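Long-range contact in glutathione synthetase-like effector 30 (Gpa-GSS30-apo) (Globodera pallida, PDB 5OET), which probably serves as an effector of a plant-parasitic nematode, having arisen from glutathione synthetase, the enzyme that ligates gamma-glutamylcysteine and glycine at the expense of ATP: residues A[156-170]-A[472-486]. Numbering follows the deposited sequence.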
ATOM      1  N   ILE A 156     -20.250 -32.881 -17.798  1.00 73.50           N
ATOM      2  CA  ILE A 156     -19.735 -31.636 -17.189  1.00 70.95           C
ATOM      3  C   ILE A 156     -20.871 -30.994 -16.380  1.00 69.33           C
ATOM      4  O   ILE A 156     -21.971 -30.787 -16.891  1.00 70.22           O
ATOM      5  CB  ILE A 156     -19.184 -30.581 -18.199  1.00 70.32           C
ATOM      6  CG1 ILE A 156     -18.428 -31.213 -19.383  1.00 70.71           C
ATOM      7  CG2 ILE A 156     -18.230 -29.625 -17.481  1.00 69.64           C
ATOM      8  CD1 ILE A 156     -17.868 -30.217 -20.380  1.00 68.91           C
ATOM      9  N   ARG A 157     -20.591 -30.669 -15.122  1.00 65.96           N
ATOM     10  CA  ARG A 157     -21.610 -30.145 -14.218  1.00 63.20           C
ATOM     11  C   ARG A 157     -21.755 -28.632 -14.259  1.00 59.16           C
ATOM     12  O   ARG A 157     -22.838 -28.111 -14.011  1.00 59.19           O
ATOM     13  CB  ARG A 157     -21.358 -30.658 -12.802  1.00 64.54           C
ATOM     14  CG  ARG A 157     -21.913 -32.070 -12.657  1.00 65.75           C
ATOM     15  CD  ARG A 157     -21.381 -32.770 -11.438  1.00 66.89           C
ATOM     16  NE  ARG A 157     -21.743 -34.183 -11.459  1.00 69.54           N
ATOM     17  CZ  ARG A 157     -21.418 -35.073 -10.529  1.00 71.50           C
ATOM     18  NH1 ARG A 157     -21.793 -36.340 -10.678  1.00 73.74           N
ATOM     19  NH2 ARG A 157     -20.730 -34.697  -9.442  1.00 71.39           N
ATOM     20  N   GLN A 158     -20.667 -27.932 -14.560  1.00 55.71           N
ATOM     21  CA  GLN A 158     -20.698 -26.490 -14.812  1.00 52.51           C
ATOM     22  C   GLN A 158     -20.088 -26.196 -16.184  1.00 52.74           C
ATOM     23  O   GLN A 158     -18.873 -26.204 -16.319  1.00 53.59           O
ATOM     24  CB  GLN A 158     -19.958 -25.737 -13.707  1.00 47.61           C
ATOM     25  CG  GLN A 158     -20.049 -24.226 -13.792  1.00 45.64           C
ATOM     26  CD  GLN A 158     -21.431 -23.677 -14.137  1.00 44.90           C
ATOM     27  OE1 GLN A 158     -21.783 -23.545 -15.305  1.00 43.73           O
ATOM     28  NE2 GLN A 158     -22.200 -23.323 -13.121  1.00 43.84           N
ATOM     29  N   PRO A 159     -20.931 -25.959 -17.209  1.00 54.11           N
ATOM     30  CA  PRO A 159     -20.447 -25.572 -18.557  1.00 54.68           C
ATOM     31  C   PRO A 159     -19.695 -24.251 -18.629  1.00 53.69           C
ATOM     32  O   PRO A 159     -18.838 -24.088 -19.488  1.00 54.24           O
ATOM     33  CB  PRO A 159     -21.743 -25.444 -19.378  1.00 55.39           C
ATOM     34  CG  PRO A 159     -22.724 -26.283 -18.662  1.00 56.06           C
ATOM     35  CD  PRO A 159     -22.393 -26.137 -17.208  1.00 54.93           C
ATOM     36  N   VAL A 160     -20.043 -23.309 -17.754  1.00 53.86           N
ATOM     37  CA  VAL A 160     -19.452 -21.969 -17.760  1.00 52.96           C
ATOM     38  C   VAL A 160     -18.103 -21.985 -17.051  1.00 51.22           C
ATOM     39  O   VAL A 160     -18.010 -22.310 -15.868  1.00 50.10           O
ATOM     40  CB  VAL A 160     -20.387 -20.909 -17.127  1.00 52.86           C
ATOM     41  CG1 VAL A 160     -19.687 -19.560 -17.005  1.00 52.12           C
ATOM     42  CG2 VAL A 160     -21.656 -20.773 -17.954  1.00 54.06           C
ATOM     43  N   ALA A 161     -17.078 -21.615 -17.808  1.00 50.85           N
ATOM     44  CA  ALA A 161     -15.715 -21.474 -17.323  1.00 50.27           C
ATOM     45  C   ALA A 161     -15.348 -20.015 -17.377  1.00 48.69           C
ATOM     46  O   ALA A 161     -15.812 -19.285 -18.239  1.00 48.85           O
ATOM     47  CB  ALA A 161     -14.753 -22.291 -18.188  1.00 50.17           C
ATOM     48  N   MET A 162     -14.523 -19.612 -16.426  1.00 49.66           N
ATOM     49  CA  MET A 162     -13.865 -18.310 -16.406  1.00 49.40           C
ATOM     50  C   MET A 162     -12.428 -18.582 -16.776  1.00 49.15           C
ATOM     51  O   MET A 162     -11.805 -19.456 -16.202  1.00 48.97           O
ATOM     52  CB  MET A 162     -13.924 -17.716 -15.016  1.00 49.13           C
ATOM     53  CG  MET A 162     -13.082 -16.478 -14.831  1.00 49.16           C
ATOM     54  SD  MET A 162     -13.515 -15.734 -13.261  1.00 48.51           S
ATOM     55  CE  MET A 162     -12.054 -14.730 -13.012  1.00 49.09           C
ATOM     56  N   PHE A 163     -11.898 -17.834 -17.733  1.00 49.94           N
ATOM     57  CA  PHE A 163     -10.621 -18.181 -18.333  1.00 49.80           C
ATOM     58  C   PHE A 163      -9.780 -16.925 -18.476  1.00 50.22           C
ATOM     59  O   PHE A 163     -10.096 -16.067 -19.294  1.00 51.50           O
ATOM     60  CB  PHE A 163     -10.893 -18.876 -19.663  1.00 49.95           C
ATOM     61  CG  PHE A 163      -9.689 -19.053 -20.522  1.00 49.45           C
ATOM     62  CD1 PHE A 163      -8.473 -19.467 -19.983  1.00 49.30           C
ATOM     63  CD2 PHE A 163      -9.775 -18.821 -21.894  1.00 49.90           C
ATOM     64  CE1 PHE A 163      -7.358 -19.624 -20.796  1.00 49.89           C
ATOM     65  CE2 PHE A 163      -8.674 -18.978 -22.716  1.00 49.73           C
ATOM     66  CZ  PHE A 163      -7.465 -19.378 -22.172  1.00 50.59           C
ATOM     67  N   CYS A 164      -8.754 -16.811 -17.635  1.00 50.23           N
ATOM     68  CA  CYS A 164      -7.846 -15.665 -17.616  1.00 51.47           C
ATOM     69  C   CYS A 164      -6.466 -16.169 -18.049  1.00 49.29           C
ATOM     70  O   CYS A 164      -6.013 -17.228 -17.610  1.00 47.15           O
ATOM     71  CB  CYS A 164      -7.771 -15.013 -16.216  1.00 54.44           C
ATOM     72  SG  CYS A 164      -9.195 -13.988 -15.670  1.00 60.37           S
ATOM     73  N   GLN A 165      -5.811 -15.391 -18.915  1.00 47.66           N
ATOM     74  CA  GLN A 165      -4.541 -15.773 -19.521  1.00 45.16           C
ATOM     75  C   GLN A 165      -3.561 -14.632 -19.412  1.00 43.11           C
ATOM     76  O   GLN A 165      -3.963 -13.480 -19.423  1.00 41.51           O
ATOM     77  CB  GLN A 165      -4.766 -16.122 -20.983  1.00 46.25           C
ATOM     78  CG  GLN A 165      -3.765 -17.074 -21.626  1.00 46.49           C
ATOM     79  CD  GLN A 165      -4.053 -17.271 -23.107  1.00 47.27           C
ATOM     80  OE1 GLN A 165      -4.023 -16.319 -23.874  1.00 47.89           O
ATOM     81  NE2 GLN A 165      -4.348 -18.505 -23.511  1.00 49.25           N
ATOM     82  N   ARG A 166      -2.282 -14.976 -19.255  1.00 43.33           N
ATOM     83  CA  ARG A 166      -1.174 -14.043 -19.450  1.00 43.63           C
ATOM     84  C   ARG A 166      -0.276 -14.634 -20.524  1.00 42.94           C
ATOM     85  O   ARG A 166       0.291 -15.692 -20.323  1.00 43.68           O
ATOM     86  CB  ARG A 166      -0.395 -13.799 -18.148  1.00 43.89           C
ATOM     87  CG  ARG A 166       0.324 -12.435 -18.126  1.00 44.95           C
ATOM     88  CD  ARG A 166       1.231 -12.242 -16.914  1.00 44.84           C
ATOM     89  NE  ARG A 166       2.351 -13.191 -16.928  1.00 45.90           N
ATOM     90  CZ  ARG A 166       2.784 -13.943 -15.907  1.00 45.89           C
ATOM     91  NH1 ARG A 166       2.223 -13.887 -14.688  1.00 46.94           N
ATOM     92  NH2 ARG A 166       3.798 -14.773 -16.115  1.00 45.37           N
ATOM     93  N   ALA A 167      -0.189 -13.965 -21.668  1.00 43.56           N
ATOM     94  CA  ALA A 167       0.754 -14.314 -22.748  1.00 43.95           C
ATOM     95  C   ALA A 167       2.002 -13.472 -22.568  1.00 44.17           C
ATOM     96  O   ALA A 167       1.884 -12.257 -22.421  1.00 45.49           O
ATOM     97  CB  ALA A 167       0.137 -14.014 -24.102  1.00 43.88           C
ATOM     98  N   ASP A 168       3.179 -14.096 -22.577  1.00 44.43           N
ATOM     99  CA  ASP A 168       4.447 -13.386 -22.457  1.00 45.70           C
ATOM    100  C   ASP A 168       5.184 -13.233 -23.813  1.00 46.03           C
ATOM    101  O   ASP A 168       5.187 -14.130 -24.639  1.00 45.61           O
ATOM    102  CB  ASP A 168       5.326 -14.072 -21.413  1.00 47.60           C
ATOM    103  CG  ASP A 168       4.730 -13.994 -19.994  1.00 49.15           C
ATOM    104  OD1 ASP A 168       3.814 -13.177 -19.750  1.00 50.82           O
ATOM    105  OD2 ASP A 168       5.161 -14.757 -19.108  1.00 51.65           O
ATOM    106  N   TYR A 169       5.800 -12.073 -24.021  1.00 46.15           N
ATOM    107  CA  TYR A 169       6.492 -11.741 -25.254  1.00 47.11           C
ATOM    108  C   TYR A 169       7.886 -11.152 -25.021  1.00 47.08           C
ATOM    109  O   TYR A 169       8.156 -10.555 -23.984  1.00 44.84           O
ATOM    110  CB  TYR A 169       5.648 -10.758 -26.051  1.00 47.52           C
ATOM    111  CG  TYR A 169       4.273 -11.300 -26.432  1.00 47.39           C
ATOM    112  CD1 TYR A 169       3.201 -11.150 -25.583  1.00 45.31           C
ATOM    113  CD2 TYR A 169       4.052 -11.941 -27.672  1.00 47.77           C
ATOM    114  CE1 TYR A 169       1.948 -11.618 -25.932  1.00 46.40           C
ATOM    115  CE2 TYR A 169       2.800 -12.415 -28.032  1.00 47.09           C
ATOM    116  CZ  TYR A 169       1.746 -12.253 -27.158  1.00 46.75           C
ATOM    117  OH  TYR A 169       0.478 -12.713 -27.453  1.00 46.35           O
ATOM    118  N   MET A 170       8.757 -11.365 -26.002  1.00 49.34           N
ATOM    119  CA  MET A 170      10.092 -10.779 -26.081  1.00 51.52           C
ATOM    120  C   MET A 170      10.115 -10.007 -27.396  1.00 50.38           C
ATOM    121  O   MET A 170       9.636 -10.518 -28.404  1.00 50.82           O
ATOM    122  CB  MET A 170      11.161 -11.886 -26.126  1.00 56.06           C
ATOM    123  CG  MET A 170      12.332 -11.723 -25.164  1.00 61.26           C
ATOM    124  SD  MET A 170      12.271 -12.757 -23.659  1.00 68.05           S
ATOM    125  CE  MET A 170      13.290 -11.797 -22.534  1.00 65.95           C
ATOM    126  N   THR A 472      16.990  -7.333 -20.195  1.00 50.37           N
ATOM    127  CA  THR A 472      16.075  -7.723 -21.266  1.00 51.56           C
ATOM    128  C   THR A 472      14.674  -7.722 -20.669  1.00 51.20           C
ATOM    129  O   THR A 472      14.413  -8.497 -19.756  1.00 49.04           O
ATOM    130  CB  THR A 472      16.380  -9.135 -21.846  1.00 52.20           C
ATOM    131  OG1 THR A 472      16.581 -10.072 -20.782  1.00 52.88           O
ATOM    132  CG2 THR A 472      17.615  -9.124 -22.701  1.00 53.41           C
ATOM    133  N   PRO A 473      13.778  -6.838 -21.163  1.00 52.92           N
ATOM    134  CA  PRO A 473      12.398  -6.854 -20.712  1.00 52.91           C
ATOM    135  C   PRO A 473      11.559  -7.977 -21.356  1.00 54.12           C
ATOM    136  O   PRO A 473      11.914  -8.501 -22.411  1.00 56.69           O
ATOM    137  CB  PRO A 473      11.879  -5.476 -21.112  1.00 53.73           C
ATOM    138  CG  PRO A 473      12.677  -5.100 -22.291  1.00 54.63           C
ATOM    139  CD  PRO A 473      13.998  -5.811 -22.199  1.00 55.28           C
ATOM    140  N   GLU A 474      10.466  -8.327 -20.683  1.00 53.66           N
ATOM    141  CA  GLU A 474       9.549  -9.375 -21.100  1.00 52.24           C
ATOM    142  C   GLU A 474       8.153  -8.820 -20.850  1.00 48.93           C
ATOM    143  O   GLU A 474       7.809  -8.503 -19.730  1.00 45.69           O
ATOM    144  CB  GLU A 474       9.780 -10.649 -20.285  1.00 54.48           C
ATOM    145  CG  GLU A 474       9.036 -11.889 -20.780  1.00 57.09           C
ATOM    146  CD  GLU A 474       8.798 -12.951 -19.687  1.00 59.53           C
ATOM    147  OE1 GLU A 474       8.015 -12.694 -18.721  1.00 62.28           O
ATOM    148  OE2 GLU A 474       9.368 -14.062 -19.804  1.00 59.78           O
ATOM    149  N   LEU A 475       7.366  -8.708 -21.916  1.00 48.05           N
ATOM    150  CA  LEU A 475       6.019  -8.121 -21.889  1.00 45.54           C
ATOM    151  C   LEU A 475       4.954  -9.181 -21.662  1.00 43.98           C
ATOM    152  O   LEU A 475       4.871 -10.118 -22.420  1.00 43.76           O
ATOM    153  CB  LEU A 475       5.752  -7.462 -23.237  1.00 45.76           C
ATOM    154  CG  LEU A 475       4.425  -6.769 -23.491  1.00 45.13           C
ATOM    155  CD1 LEU A 475       4.288  -5.508 -22.647  1.00 43.72           C
ATOM    156  CD2 LEU A 475       4.331  -6.456 -24.977  1.00 45.72           C
ATOM    157  N   GLY A 476       4.135  -9.019 -20.631  1.00 43.50           N
ATOM    158  CA  GLY A 476       3.012  -9.928 -20.360  1.00 42.93           C
ATOM    159  C   GLY A 476       1.694  -9.235 -20.641  1.00 42.68           C
ATOM    160  O   GLY A 476       1.425  -8.182 -20.074  1.00 43.00           O
ATOM    161  N   ILE A 477       0.876  -9.802 -21.517  1.00 42.44           N
ATOM    162  CA  ILE A 477      -0.437  -9.247 -21.780  1.00 43.55           C
ATOM    163  C   ILE A 477      -1.513 -10.087 -21.094  1.00 44.48           C
ATOM    164  O   ILE A 477      -1.640 -11.277 -21.385  1.00 46.54           O
ATOM    165  CB  ILE A 477      -0.731  -9.214 -23.285  1.00 43.48           C
ATOM    166  CG1 ILE A 477       0.319  -8.385 -24.031  1.00 43.90           C
ATOM    167  CG2 ILE A 477      -2.131  -8.674 -23.537  1.00 43.80           C
ATOM    168  CD1 ILE A 477       0.411  -6.932 -23.615  1.00 43.67           C
ATOM    169  N   PHE A 478      -2.297  -9.452 -20.227  1.00 44.58           N
ATOM    170  CA  PHE A 478      -3.455 -10.078 -19.586  1.00 45.64           C
ATOM    171  C   PHE A 478      -4.744  -9.968 -20.389  1.00 45.54           C
ATOM    172  O   PHE A 478      -5.026  -8.930 -20.954  1.00 46.39           O
ATOM    173  CB  PHE A 478      -3.732  -9.413 -18.238  1.00 46.22           C
ATOM    174  CG  PHE A 478      -2.666  -9.633 -17.224  1.00 46.48           C
ATOM    175  CD1 PHE A 478      -2.692 -10.752 -16.407  1.00 46.27           C
ATOM    176  CD2 PHE A 478      -1.644  -8.711 -17.068  1.00 47.68           C
ATOM    177  CE1 PHE A 478      -1.722 -10.957 -15.448  1.00 46.67           C
ATOM    178  CE2 PHE A 478      -0.652  -8.917 -16.117  1.00 48.22           C
ATOM    179  CZ  PHE A 478      -0.691 -10.039 -15.299  1.00 47.99           C
ATOM    180  N   GLY A 479      -5.541 -11.031 -20.381  1.00 45.81           N
ATOM    181  CA  GLY A 479      -6.936 -10.982 -20.844  1.00 46.07           C
ATOM    182  C   GLY A 479      -7.783 -12.111 -20.266  1.00 45.40           C
ATOM    183  O   GLY A 479      -7.277 -13.210 -20.029  1.00 42.95           O
ATOM    184  N   CYS A 480      -9.067 -11.843 -20.040  1.00 47.19           N
ATOM    185  CA  CYS A 480      -9.983 -12.871 -19.534  1.00 49.34           C
ATOM    186  C   CYS A 480     -11.202 -13.063 -20.402  1.00 48.32           C
ATOM    187  O   CYS A 480     -11.681 -12.143 -21.032  1.00 47.41           O
ATOM    188  CB  CYS A 480     -10.477 -12.575 -18.116  1.00 50.84           C
ATOM    189  SG  CYS A 480      -9.203 -12.305 -16.891  1.00 56.26           S
ATOM    190  N   LEU A 481     -11.714 -14.282 -20.332  1.00 48.74           N
ATOM    191  CA  LEU A 481     -12.945 -14.728 -20.971  1.00 49.57           C
ATOM    192  C   LEU A 481     -13.943 -15.178 -19.917  1.00 48.08           C
ATOM    193  O   LEU A 481     -13.569 -15.594 -18.813  1.00 45.50           O
ATOM    194  CB  LEU A 481     -12.668 -15.986 -21.793  1.00 50.51           C
ATOM    195  CG  LEU A 481     -12.306 -15.914 -23.238  1.00 51.99           C
ATOM    196  CD1 LEU A 481     -12.378 -17.304 -23.860  1.00 53.77           C
ATOM    197  CD2 LEU A 481     -13.269 -14.962 -23.886  1.00 53.91           C
ATOM    198  N   LEU A 482     -15.213 -15.125 -20.286  1.00 48.37           N
ATOM    199  CA  LEU A 482     -16.231 -15.955 -19.665  1.00 48.06           C
ATOM    200  C   LEU A 482     -16.963 -16.702 -20.786  1.00 48.92           C
ATOM    201  O   LEU A 482     -17.569 -16.078 -21.681  1.00 48.56           O
ATOM    202  CB  LEU A 482     -17.184 -15.092 -18.870  1.00 48.15           C
ATOM    203  CG  LEU A 482     -17.794 -15.770 -17.680  1.00 48.89           C
ATOM    204  CD1 LEU A 482     -16.725 -16.235 -16.704  1.00 47.90           C
ATOM    205  CD2 LEU A 482     -18.770 -14.781 -17.060  1.00 50.45           C
ATOM    206  N   GLY A 483     -16.894 -18.025 -20.750  1.00 48.19           N
ATOM    207  CA  GLY A 483     -17.367 -18.821 -21.872  1.00 50.92           C
ATOM    208  C   GLY A 483     -17.984 -20.121 -21.443  1.00 52.25           C
ATOM    209  O   GLY A 483     -17.722 -20.595 -20.335  1.00 51.12           O
ATOM    210  N   ASN A 484     -18.804 -20.685 -22.333  1.00 53.74           N
ATOM    211  CA  ASN A 484     -19.518 -21.929 -22.088  1.00 54.21           C
ATOM    212  C   ASN A 484     -18.823 -23.015 -22.876  1.00 56.46           C
ATOM    213  O   ASN A 484     -18.772 -22.944 -24.087  1.00 60.87           O
ATOM    214  CB  ASN A 484     -20.973 -21.796 -22.532  1.00 53.62           C
ATOM    215  CG  ASN A 484     -21.761 -23.079 -22.350  1.00 53.07           C
ATOM    216  OD1 ASN A 484     -21.380 -24.143 -22.844  1.00 52.38           O
ATOM    217  ND2 ASN A 484     -22.876 -22.976 -21.661  1.00 52.40           N
ATOM    218  N   MET A 485     -18.344 -24.045 -22.204  1.00 57.58           N
ATOM    219  CA  MET A 485     -17.528 -25.060 -22.854  1.00 59.81           C
ATOM    220  C   MET A 485     -18.277 -26.163 -23.574  1.00 61.70           C
ATOM    221  O   MET A 485     -17.643 -26.999 -24.220  1.00 61.83           O
ATOM    222  CB  MET A 485     -16.617 -25.693 -21.829  1.00 61.43           C
ATOM    223  CG  MET A 485     -15.741 -24.673 -21.161  1.00 62.61           C
ATOM    224  SD  MET A 485     -14.452 -25.561 -20.324  1.00 67.44           S
ATOM    225  CE  MET A 485     -15.379 -26.243 -18.945  1.00 66.87           C
ATOM    226  N   GLU A 486     -19.603 -26.188 -23.455  1.00 64.30           N
ATOM    227  CA  GLU A 486     -20.424 -27.192 -24.145  1.00 67.94           C
ATOM    228  C   GLU A 486     -20.833 -26.699 -25.515  1.00 67.74           C
ATOM    229  O   GLU A 486     -20.880 -27.473 -26.457  1.00 67.72           O
ATOM    230  CB  GLU A 486     -21.663 -27.581 -23.315  1.00 70.88           C
ATOM    231  CG  GLU A 486     -21.537 -28.940 -22.634  1.00 73.88           C
ATOM    232  CD  GLU A 486     -22.395 -29.050 -21.387  1.00 77.57           C
ATOM    233  OE1 GLU A 486     -23.601 -28.720 -21.468  1.00 80.89           O
ATOM    234  OE2 GLU A 486     -21.851 -29.445 -20.327  1.00 78.83           O
TER
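Asn-484, whose amide lies against the Pro-159 ring with ND2 3.5 Å from Pro-159 CB, has its OD1 gripped by two backbone N-H groups. Glu-486 N donates to Asn-484 OD1 at 2.8 Å, closing an Asx turn, and Thr-487 N is the second donor. With CG anti to the backbone N (chi1 178°), the amide is laid along Pro-159 CB. Beside this turn Met-485 N donates to Pro-159 O of the other segment, and Met-485 SD packs on Ala-161 CB. From here strands 160-170 and 472-484 run antiparallel, with paired backbone bonds at Ala-161/Gly-483, Phe-163/Leu-481, Gln-165/Gly-479, Ala-167/Ile-477 and Tyr-169/Leu-475. They are neighbours in the large mixed sheet of this eukaryotic glutathione synthetase fold, joining chain parts some 300 residues apart; strand 179-188 pairs with the far edge of 160-173. Cys-164 and Cys-480 face each other at a non-hydrogen-bonded pair, and their disulfide (SG to SG 2.1 Å, chi3 102°) ties the two strands covalently. On the same face of the sheet Arg-166 runs alongside Phe-478, its CG making a CH-pi contact over one ring face, 3.8 Å from the centroid. Above the ring the chain bends at chi3 (65°), and Arg-166 makes a bidentate, side-on salt bridge to Asp-168, NE to OD1 3.2 Å and NH2 to OD2 3.3 Å, both nearly straight and on syn lone pairs. Arg-166 NH1 reaches Gly-192 O. The Glu-474 carboxylate stacks on that of Asp-168, Glu-474 OE1 3.5 Å from Asp-168 OD2, a like-charge approach that the arginine probably eases. On the other face, Leu-481 CD1 touches the Phe-163 ring edge at CD2 (3.6 Å), in the ring plane. Tyr-169, its OH bonded to Gln-183 NE2, meets Ile-477 CG1 through CE1, while Gln-165 packs against helix 98-119, its NE2 hydrogen-bonded to His-347 NE2.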